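Side-chain contacts in beta-glucuronidase (Dictyoglomus thermophilum, PDB 6XXW), which probably hydrolyses beta-D-glucuronide linkages, as a family 2 glycoside hydrolase with a TIM-barrel domain: residues V413-A418 with C465-Y470; A358-A363 with P443-E448; I501-F506 with K532-V537. All blocks are in the same frame, centred on the assembly; numbering follows the deposited sequence. Where two conformers were deposited one is given.

Contact 1: V413-A418 with C465-Y470; sequences VANEAA and CVNRYY
Glu416 and Asn467 meet at the C-terminal end of the TIM-barrel strands: Glu416 directly follows strand 408-415 and Asn467 ends strand 463-467, with strand 444-448 between. The Glu416 side chain is extended beyond CG (chi2 -170°) and brings its carboxylate obliquely up to the amide of Asn467, the two planes turned 55° apart. One N-H of ND2 points at OE2: the acceptor lies practically in the amide plane, yet the amide nitrogen comes to OE2 from above the carboxylate plane. ND2 also passes 3.4 Å from Glu416 CG, so the amide lies against the chain as well as its carboxylate. Asn415 crosses Asn467 at about a right angle; its OD1, 3.6 Å from Asn467 ND2, makes no bond there and is held by Arg338. The Asn467 OD1 is hydrogen-bonded to Ser504, which fixes which way round the amide sits. Glu416 OE1 and Asn415 ND2 both bind a Tris molecule, probably from the crystallisation liquor, that probably marks the active-site pocket; this Asn-Glu pair carries the acid/base in family 2 enzymes, consistent with that role for Glu416. The bond Asn467 ND2 to Glu416 OE2 measures 2.9 Å and is almost straight at 177°.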
loop_
_atom_site.group_PDB
_atom_site.type_symbol
_atom_site.label_atom_id
_atom_site.label_comp_id
_atom_site.label_asym_id
_atom_site.label_seq_id
_atom_site.Cartn_x
_atom_site.Cartn_y
_atom_site.Cartn_z
ATOM N N VAL A 413 0.927 -36.933 -9.731
ATOM C CA VAL A 413 -0.400 -37.421 -10.098
ATOM C C VAL A 413 -1.537 -36.672 -9.401
ATOM O O VAL A 413 -2.686 -36.751 -9.867
ATOM C CB VAL A 413 -0.551 -38.939 -9.844
ATOM C CG1 VAL A 413 0.460 -39.741 -10.690
ATOM C CG2 VAL A 413 -0.427 -39.277 -8.373
ATOM N N ALA A 414 -1.258 -35.928 -8.327
ATOM C CA ALA A 414 -2.308 -35.215 -7.600
ATOM C C ALA A 414 -1.684 -34.250 -6.598
ATOM O O ALA A 414 -0.498 -34.338 -6.269
ATOM C CB ALA A 414 -3.255 -36.178 -6.872
ATOM N N ASN A 415 -2.516 -33.338 -6.093
ATOM C CA ASN A 415 -2.116 -32.392 -5.052
ATOM C C ASN A 415 -3.139 -32.408 -3.930
ATOM O O ASN A 415 -4.294 -32.028 -4.141
ATOM C CB ASN A 415 -1.988 -30.972 -5.600
ATOM C CG ASN A 415 -1.568 -29.973 -4.534
ATOM O OD1 ASN A 415 -0.378 -29.829 -4.242
ATOM N ND2 ASN A 415 -2.547 -29.281 -3.937
ATOM N N GLU A 416 -2.707 -32.822 -2.737
ATOM C CA GLU A 416 -3.521 -32.726 -1.522
ATOM C C GLU A 416 -4.875 -33.410 -1.677
ATOM O O GLU A 416 -5.911 -32.872 -1.277
ATOM C CB GLU A 416 -3.700 -31.263 -1.098
ATOM C CG GLU A 416 -2.385 -30.535 -0.752
ATOM C CD GLU A 416 -2.617 -29.169 -0.119
ATOM O OE1 GLU A 416 -3.697 -28.571 -0.341
ATOM O OE2 GLU A 416 -1.720 -28.695 0.609
ATOM N N ALA A 417 -4.874 -34.605 -2.264
ATOM C CA ALA A 417 -6.069 -35.434 -2.240
ATOM C C ALA A 417 -6.284 -36.025 -0.842
ATOM O O ALA A 417 -5.392 -36.027 0.011
ATOM C CB ALA A 417 -5.966 -36.557 -3.275
ATOM N N ALA A 418 -7.484 -36.570 -0.622
ATOM C CA ALA A 418 -7.827 -37.193 0.666
ATOM C C ALA A 418 -7.295 -38.629 0.705
ATOM O O ALA A 418 -8.038 -39.615 0.723
ATOM C CB ALA A 418 -9.329 -37.141 0.907
ATOM N N CYS A 465 6.498 -35.824 -1.731
ATOM C CA CYS A 465 6.319 -34.373 -1.730
ATOM C C CYS A 465 5.306 -34.029 -0.641
ATOM O O CYS A 465 4.154 -34.469 -0.698
ATOM C CB CYS A 465 5.837 -33.878 -3.100
ATOM S SG CYS A 465 7.078 -33.897 -4.420
ATOM N N VAL A 466 5.724 -33.251 0.353
ATOM C CA VAL A 466 4.862 -32.908 1.479
ATOM C C VAL A 466 4.721 -31.393 1.570
ATOM O O VAL A 466 5.717 -30.656 1.484
ATOM C CB VAL A 466 5.373 -33.501 2.807
ATOM C CG1 VAL A 466 6.735 -32.963 3.179
ATOM C CG2 VAL A 466 4.369 -33.242 3.914
ATOM N N ASN A 467 3.477 -30.942 1.733
ATOM C CA ASN A 467 3.133 -29.545 1.955
ATOM C C ASN A 467 2.964 -29.330 3.452
ATOM O O ASN A 467 2.177 -30.036 4.086
ATOM C CB ASN A 467 1.818 -29.186 1.253
ATOM C CG ASN A 467 1.891 -29.330 -0.272
ATOM O OD1 ASN A 467 2.959 -29.559 -0.843
ATOM N ND2 ASN A 467 0.741 -29.175 -0.933
ATOM N N ARG A 468 3.672 -28.346 4.019
ATOM C CA ARG A 468 3.555 -28.094 5.454
ATOM C C ARG A 468 3.491 -26.593 5.725
ATOM O O ARG A 468 4.243 -25.810 5.131
ATOM C CB ARG A 468 4.725 -28.727 6.231
ATOM C CG ARG A 468 4.631 -30.270 6.351
ATOM C CD ARG A 468 3.351 -30.662 7.092
ATOM N NE ARG A 468 3.160 -32.115 7.235
ATOM C CZ ARG A 468 2.194 -32.802 6.633
ATOM N NH1 ARG A 468 1.350 -32.184 5.816
ATOM N NH2 ARG A 468 2.065 -34.110 6.848
ATOM N N TYR A 469 2.601 -26.210 6.642
ATOM C CA TYR A 469 2.249 -24.818 6.922
ATOM C C TYR A 469 2.229 -24.557 8.426
ATOM O O TYR A 469 1.400 -23.797 8.930
ATOM C CB TYR A 469 0.900 -24.477 6.287
ATOM C CG TYR A 469 0.998 -24.327 4.771
ATOM C CD1 TYR A 469 1.473 -23.144 4.202
ATOM C CD2 TYR A 469 0.649 -25.372 3.924
ATOM C CE1 TYR A 469 1.580 -22.991 2.815
ATOM C CE2 TYR A 469 0.750 -25.243 2.539
ATOM C CZ TYR A 469 1.232 -24.052 1.994
ATOM O OH TYR A 469 1.331 -23.910 0.628
ATOM N N TYR A 470 3.138 -25.197 9.160
ATOM C CA TYR A 470 3.213 -24.988 10.596
ATOM C C TYR A 470 3.432 -23.507 10.887
ATOM O O TYR A 470 4.250 -22.852 10.241
ATOM C CB TYR A 470 4.346 -25.819 11.189
ATOM C CG TYR A 470 4.207 -27.332 10.985
ATOM C CD1 TYR A 470 3.125 -28.027 11.496
ATOM C CD2 TYR A 470 5.178 -28.048 10.287
ATOM C CE1 TYR A 470 3.005 -29.399 11.326
ATOM C CE2 TYR A 470 5.070 -29.410 10.115
ATOM C CZ TYR A 470 3.985 -30.081 10.640
ATOM O OH TYR A 470 3.868 -31.436 10.468
#

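Contact 2: A358-A363 with P443-E448; sequences AVIEEA and PITIVE
Ile360 and Thr445 lie on two barrel strands, 358-362 and 444-448, that are not hydrogen-bonded to each other. Strand 408-415 sits between them and pairs in parallel with both, so the two run in the same general sense with their backbones well apart: the CA atoms of Ile360 and Thr445 are 8.9 Å from each other, and those of Glu362 and Ile446 8.7 Å. Side chains alone bridge this gap, inside the TIM barrel. Nearer the start of the strands Ile360 and Thr445 both point toward each other and touch lightly by their methyls, CG2 to CG2, at 4.3 Å. The Thr445 hydroxyl is anti to the backbone N (chi1 -172°) and is hydrogen-bonded to the carbonyl of Val463 on the next strand, so it is the methyl that meets Ile360. Farther along the strands, Glu362 stretches out at full length, CG anti to the backbone N (chi1 -177°), and crosses Val447 at about a right angle. Its OE1 ends 3.6 Å from Val447 CG2, a carboxylate oxygen against a methyl. The other methyl of Val447, CG1, packs against Ser504 and Asn467 farther round the barrel.

A buried carboxylate against a valine methyl needs its partners elsewhere, and Glu362 has them: OE1 takes a salt bridge from Arg338 and a hydrogen bond with Ser412, while OE2 is hydrogen-bonded to His341. These bonds probably hold the carboxylate's rotation and, with the arginine alongside, would be expected to stabilise its negative charge. Across the two strands themselves no hydrogen bond or salt bridge forms, so the contact changes from purely apolar at Ile360 to the apolar flank of a charged network at Glu362.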
loop_
_atom_site.group_PDB
_atom_site.type_symbol
_atom_site.label_atom_id
_atom_site.label_comp_id
_atom_site.label_asym_id
_atom_site.label_seq_id
_atom_site.Cartn_x
_atom_site.Cartn_y
_atom_site.Cartn_z
ATOM N N ALA A 358 14.230 -27.367 -14.153
ATOM C CA ALA A 358 13.639 -28.687 -14.009
ATOM C C ALA A 358 12.183 -28.535 -13.599
ATOM O O ALA A 358 11.862 -27.751 -12.703
ATOM C CB ALA A 358 14.410 -29.508 -12.974
ATOM N N VAL A 359 11.299 -29.285 -14.247
ATOM C CA VAL A 359 9.863 -29.136 -14.063
ATOM C C VAL A 359 9.282 -30.441 -13.521
ATOM O O VAL A 359 9.509 -31.515 -14.090
ATOM C CB VAL A 359 9.177 -28.738 -15.382
ATOM C CG1 VAL A 359 7.680 -28.713 -15.208
ATOM C CG2 VAL A 359 9.689 -27.373 -15.846
ATOM N N ILE A 360 8.535 -30.343 -12.430
ATOM C CA ILE A 360 7.631 -31.407 -11.997
ATOM C C ILE A 360 6.274 -31.057 -12.587
ATOM O O ILE A 360 5.647 -30.086 -12.159
ATOM C CB ILE A 360 7.551 -31.507 -10.464
ATOM C CG1 ILE A 360 8.938 -31.721 -9.846
ATOM C CG2 ILE A 360 6.609 -32.640 -10.053
ATOM C CD1 ILE A 360 8.996 -31.479 -8.334
ATOM N N GLU A 361 5.800 -31.826 -13.561
ATOM C CA GLU A 361 4.530 -31.483 -14.180
ATOM C C GLU A 361 3.411 -32.317 -13.576
ATOM O O GLU A 361 3.544 -33.535 -13.418
ATOM C CB GLU A 361 4.560 -31.642 -15.696
ATOM C CG GLU A 361 3.261 -31.148 -16.317
ATOM C CD GLU A 361 3.415 -30.781 -17.764
ATOM O OE1 GLU A 361 4.145 -31.509 -18.469
ATOM O OE2 GLU A 361 2.813 -29.770 -18.183
ATOM N N GLU A 362 2.314 -31.646 -13.236
ATOM C CA GLU A 362 1.276 -32.192 -12.380
ATOM C C GLU A 362 -0.057 -32.271 -13.115
ATOM O O GLU A 362 -0.453 -31.333 -13.823
ATOM C CB GLU A 362 1.140 -31.320 -11.125
ATOM C CG GLU A 362 0.138 -31.808 -10.120
ATOM C CD GLU A 362 0.349 -31.131 -8.793
ATOM O OE1 GLU A 362 1.323 -31.498 -8.087
ATOM O OE2 GLU A 362 -0.444 -30.222 -8.473
ATOM N N ALA A 363 -0.742 -33.398 -12.934
ATOM C CA ALA A 363 -2.099 -33.582 -13.426
ATOM C C ALA A 363 -3.085 -32.755 -12.604
ATOM O O ALA A 363 -2.837 -32.460 -11.430
ATOM C CB ALA A 363 -2.477 -35.064 -13.363
ATOM N N PRO A 443 10.588 -40.431 -12.815
ATOM C CA PRO A 443 9.966 -40.782 -11.539
ATOM C C PRO A 443 8.583 -40.165 -11.400
ATOM O O PRO A 443 8.190 -39.250 -12.133
ATOM C CB PRO A 443 10.932 -40.209 -10.496
ATOM C CG PRO A 443 11.653 -39.125 -11.211
ATOM C CD PRO A 443 11.788 -39.597 -12.634
ATOM N N ILE A 444 7.846 -40.694 -10.426
ATOM C CA ILE A 444 6.473 -40.304 -10.143
ATOM C C ILE A 444 6.362 -39.882 -8.684
ATOM O O ILE A 444 6.972 -40.504 -7.808
ATOM C CB ILE A 444 5.502 -41.463 -10.438
ATOM C CG1 ILE A 444 5.577 -41.841 -11.916
ATOM C CG2 ILE A 444 4.080 -41.098 -10.005
ATOM C CD1 ILE A 444 4.903 -43.150 -12.216
ATOM N N THR A 445 5.577 -38.830 -8.419
ATOM C CA THR A 445 5.284 -38.400 -7.056
ATOM C C THR A 445 3.790 -38.120 -6.921
ATOM O O THR A 445 3.018 -38.196 -7.885
ATOM C CB THR A 445 6.103 -37.147 -6.657
ATOM O OG1 THR A 445 5.931 -36.854 -5.256
ATOM C CG2 THR A 445 5.660 -35.950 -7.453
ATOM N N ILE A 446 3.386 -37.829 -5.688
ATOM C CA ILE A 446 2.078 -37.265 -5.375
ATOM C C ILE A 446 2.297 -36.269 -4.247
ATOM O O ILE A 446 3.102 -36.518 -3.342
ATOM C CB ILE A 446 1.038 -38.337 -4.978
ATOM C CG1 ILE A 446 -0.328 -37.675 -4.740
ATOM C CG2 ILE A 446 1.467 -39.111 -3.698
ATOM C CD1 ILE A 446 -1.489 -38.666 -4.661
ATOM N N VAL A 447 1.624 -35.123 -4.311
ATOM C CA VAL A 447 1.889 -34.043 -3.363
ATOM C C VAL A 447 0.863 -34.131 -2.239
ATOM O O VAL A 447 -0.350 -34.097 -2.482
ATOM C CB VAL A 447 1.884 -32.664 -4.043
ATOM C CG1 VAL A 447 2.115 -31.564 -3.000
ATOM C CG2 VAL A 447 2.976 -32.597 -5.126
ATOM N N GLU A 448 1.357 -34.273 -1.012
ATOM C CA GLU A 448 0.554 -34.669 0.138
ATOM C C GLU A 448 0.440 -33.530 1.139
ATOM O O GLU A 448 1.421 -32.836 1.403
ATOM C CB GLU A 448 1.185 -35.861 0.864
ATOM C CG GLU A 448 1.267 -37.135 0.048
ATOM C CD GLU A 448 0.072 -38.058 0.283
ATOM O OE1 GLU A 448 -1.031 -37.551 0.615
ATOM O OE2 GLU A 448 0.237 -39.297 0.126
#

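Contact 3: I501-F506 with K532-V537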
loop_
_atom_site.group_PDB
_atom_site.type_symbol
_atom_site.label_atom_id
_atom_site.label_comp_id
_atom_site.label_asym_id
_atom_site.label_seq_id
_atom_site.Cartn_x
_atom_site.Cartn_y
_atom_site.Cartn_z
ATOM N N ILE A 501 12.667 -36.878 -0.109
ATOM C CA ILE A 501 11.555 -36.010 0.266
ATOM C C ILE A 501 11.817 -34.601 -0.253
ATOM O O ILE A 501 12.900 -34.038 -0.043
ATOM C CB ILE A 501 11.344 -35.995 1.791
ATOM C CG1 ILE A 501 11.077 -37.412 2.304
ATOM C CG2 ILE A 501 10.208 -35.050 2.168
ATOM C CD1 ILE A 501 10.886 -37.472 3.791
ATOM N N ILE A 502 10.825 -34.037 -0.926
ATOM C CA ILE A 502 10.804 -32.623 -1.285
ATOM C C ILE A 502 9.780 -31.936 -0.394
ATOM O O ILE A 502 8.625 -32.377 -0.324
ATOM C CB ILE A 502 10.450 -32.426 -2.771
ATOM C CG1 ILE A 502 11.492 -33.093 -3.674
ATOM C CG2 ILE A 502 10.265 -30.923 -3.087
ATOM C CD1 ILE A 502 11.112 -33.103 -5.176
ATOM N N LEU A 503 10.189 -30.863 0.292
ATOM C CA LEU A 503 9.200 -30.010 0.947
ATOM C C LEU A 503 8.563 -29.204 -0.175
ATOM O O LEU A 503 9.081 -28.163 -0.587
ATOM C CB LEU A 503 9.836 -29.115 2.014
ATOM C CG LEU A 503 8.862 -28.257 2.831
ATOM C CD1 LEU A 503 7.932 -29.139 3.623
ATOM C CD2 LEU A 503 9.606 -27.303 3.775
ATOM N N SER A 504 7.424 -29.697 -0.679
ATOM C CA SER A 504 6.858 -29.195 -1.929
ATOM C C SER A 504 6.032 -27.923 -1.775
ATOM O O SER A 504 5.744 -27.269 -2.789
ATOM C CB SER A 504 6.010 -30.285 -2.595
ATOM O OG SER A 504 5.135 -30.894 -1.661
ATOM N N GLU A 505 5.643 -27.553 -0.555
ATOM C CA GLU A 505 4.985 -26.275 -0.315
ATOM C C GLU A 505 5.241 -25.850 1.119
ATOM O O GLU A 505 5.214 -26.675 2.035
ATOM C CB GLU A 505 3.470 -26.329 -0.513
ATOM C CG GLU A 505 2.985 -26.447 -1.936
ATOM C CD GLU A 505 1.472 -26.313 -2.041
ATOM O OE1 GLU A 505 0.860 -25.708 -1.123
ATOM O OE2 GLU A 505 0.898 -26.804 -3.042
ATOM N N PHE A 506 5.437 -24.553 1.297
ATOM C CA PHE A 506 5.433 -23.904 2.599
ATOM C C PHE A 506 5.496 -22.412 2.329
ATOM O O PHE A 506 6.085 -21.984 1.334
ATOM C CB PHE A 506 6.595 -24.363 3.506
ATOM C CG PHE A 506 7.980 -24.071 2.965
ATOM C CD1 PHE A 506 8.465 -24.731 1.844
ATOM C CD2 PHE A 506 8.813 -23.157 3.621
ATOM C CE1 PHE A 506 9.730 -24.480 1.361
ATOM C CE2 PHE A 506 10.090 -22.892 3.158
ATOM C CZ PHE A 506 10.564 -23.548 2.023
ATOM N N LYS A 532 12.557 -18.891 6.391
ATOM C CA LYS A 532 13.924 -19.060 6.879
ATOM C C LYS A 532 14.025 -20.196 7.891
ATOM O O LYS A 532 14.980 -20.982 7.864
ATOM C CB LYS A 532 14.412 -17.748 7.498
ATOM C CG LYS A 532 15.774 -17.816 8.150
ATOM C CD LYS A 532 16.228 -16.428 8.604
ATOM C CE LYS A 532 15.585 -16.027 9.929
ATOM N NZ LYS A 532 16.224 -14.804 10.527
ATOM N N ARG A 533 13.052 -20.300 8.794
ATOM C CA ARG A 533 13.111 -21.334 9.822
ATOM C C ARG A 533 12.829 -22.712 9.237
ATOM O O ARG A 533 13.425 -23.708 9.665
ATOM C CB ARG A 533 12.124 -21.006 10.941
ATOM C CG ARG A 533 12.504 -19.753 11.720
ATOM C CD ARG A 533 11.528 -19.504 12.847
ATOM N NE ARG A 533 11.769 -20.397 13.975
ATOM C CZ ARG A 533 11.595 -20.053 15.248
ATOM N NH1 ARG A 533 11.177 -18.830 15.551
ATOM N NH2 ARG A 533 11.834 -20.929 16.216
ATOM N N PHE A 534 11.920 -22.790 8.267
ATOM C CA PHE A 534 11.670 -24.063 7.592
ATOM C C PHE A 534 12.948 -24.594 6.935
ATOM O O PHE A 534 13.324 -25.755 7.130
ATOM C CB PHE A 534 10.569 -23.895 6.542
ATOM C CG PHE A 534 9.170 -24.145 7.045
ATOM C CD1 PHE A 534 8.594 -23.328 8.008
ATOM C CD2 PHE A 534 8.412 -25.188 6.520
ATOM C CE1 PHE A 534 7.290 -23.554 8.443
ATOM C CE2 PHE A 534 7.116 -25.426 6.960
ATOM C CZ PHE A 534 6.548 -24.605 7.917
ATOM N N VAL A 535 13.647 -23.754 6.160
ATOM C CA VAL A 535 14.795 -24.285 5.421
ATOM C C VAL A 535 15.988 -24.574 6.328
ATOM O O VAL A 535 16.813 -25.441 5.996
ATOM C CB VAL A 535 15.193 -23.371 4.250
ATOM C CG1 VAL A 535 14.014 -23.233 3.281
ATOM C CG2 VAL A 535 15.711 -22.001 4.743
ATOM N N GLY A 536 16.086 -23.910 7.485
ATOM C CA GLY A 536 17.090 -24.299 8.462
ATOM C C GLY A 536 16.906 -25.724 8.943
ATOM O O GLY A 536 17.886 -26.425 9.216
ATOM N N VAL A 537 15.653 -26.171 9.055
ATOM C CA VAL A 537 15.380 -27.564 9.396
ATOM C C VAL A 537 15.821 -28.486 8.263
ATOM O O VAL A 537 16.499 -29.494 8.490
ATOM C CB VAL A 537 13.889 -27.753 9.720
ATOM C CG1 VAL A 537 13.559 -29.232 9.829
ATOM C CG2 VAL A 537 13.514 -27.025 10.993
#
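Phe506, just past the end of strand 501-505, packs against Phe534 and Val535 of helix 524-538, in a beta-alpha-beta unit of the TIM barrel that goes on to strand 544-550. Its chi1 of 61° sets CG between the backbone N and the carbonyl carbon and sends the ring across the helix, from Phe534 to Val535. The path begins at CB, which lies 3.6 Å from CD2 of Phe534 and close to its CE2 as well. CG is near the same Phe534 CD2, a little farther off. One side of the ring then reaches the root of the other phenylalanine: Phe506 CD2 is 3.5 Å from Phe534 CB, and CE2 almost as near to it. From CE2 onward Val535 takes over. The two phenylalanines thus slide past each other in opposite directions, CB of each close to ring atoms of the other. The planes are 11° from parallel, but the centroids are 5.2 Å apart, so the rings barely overlap.

Leu503, inside the strand, joins the two rings. Its CD2 lies against one face of the Phe506 ring, offset toward the rim, and at the edge of Phe534 in its plane, 3.7 Å from Phe534 CD2. One methyl thus meets one ring by its face and the other by its edge. Ile482 and Leu486 of helix 482-497 also touch Phe534, and Ile549 of strand 544-550 touches Phe506, so the cluster belongs to the apolar layer between sheet and helices. At the tip of the Phe506 ring, CZ ends 3.7 Å from Val535 CG1.

All three contacts belong to the TIM-barrel domain and its parallel sheet. Contacts 1 and 2 have centres about 11 Å apart and alternate along the chain: strand 444-448 of contact 2 comes between the two strands of contact 1 in sequence and in the sheet, and Asn467 N probably bonds Glu448 O. Contact 3 follows both, its centre about 13 Å from that of contact 1 and 17 Å from that of contact 2; Tyr469 OH probably bonds Glu505 OE1. Contact 2 lies inside the barrel, contact 1 at its pocket end, and contact 3 between the sheet and an outer helix; strand 501-505 serves both sides, Glu505 bonding the Tris and Leu503 meeting the helix.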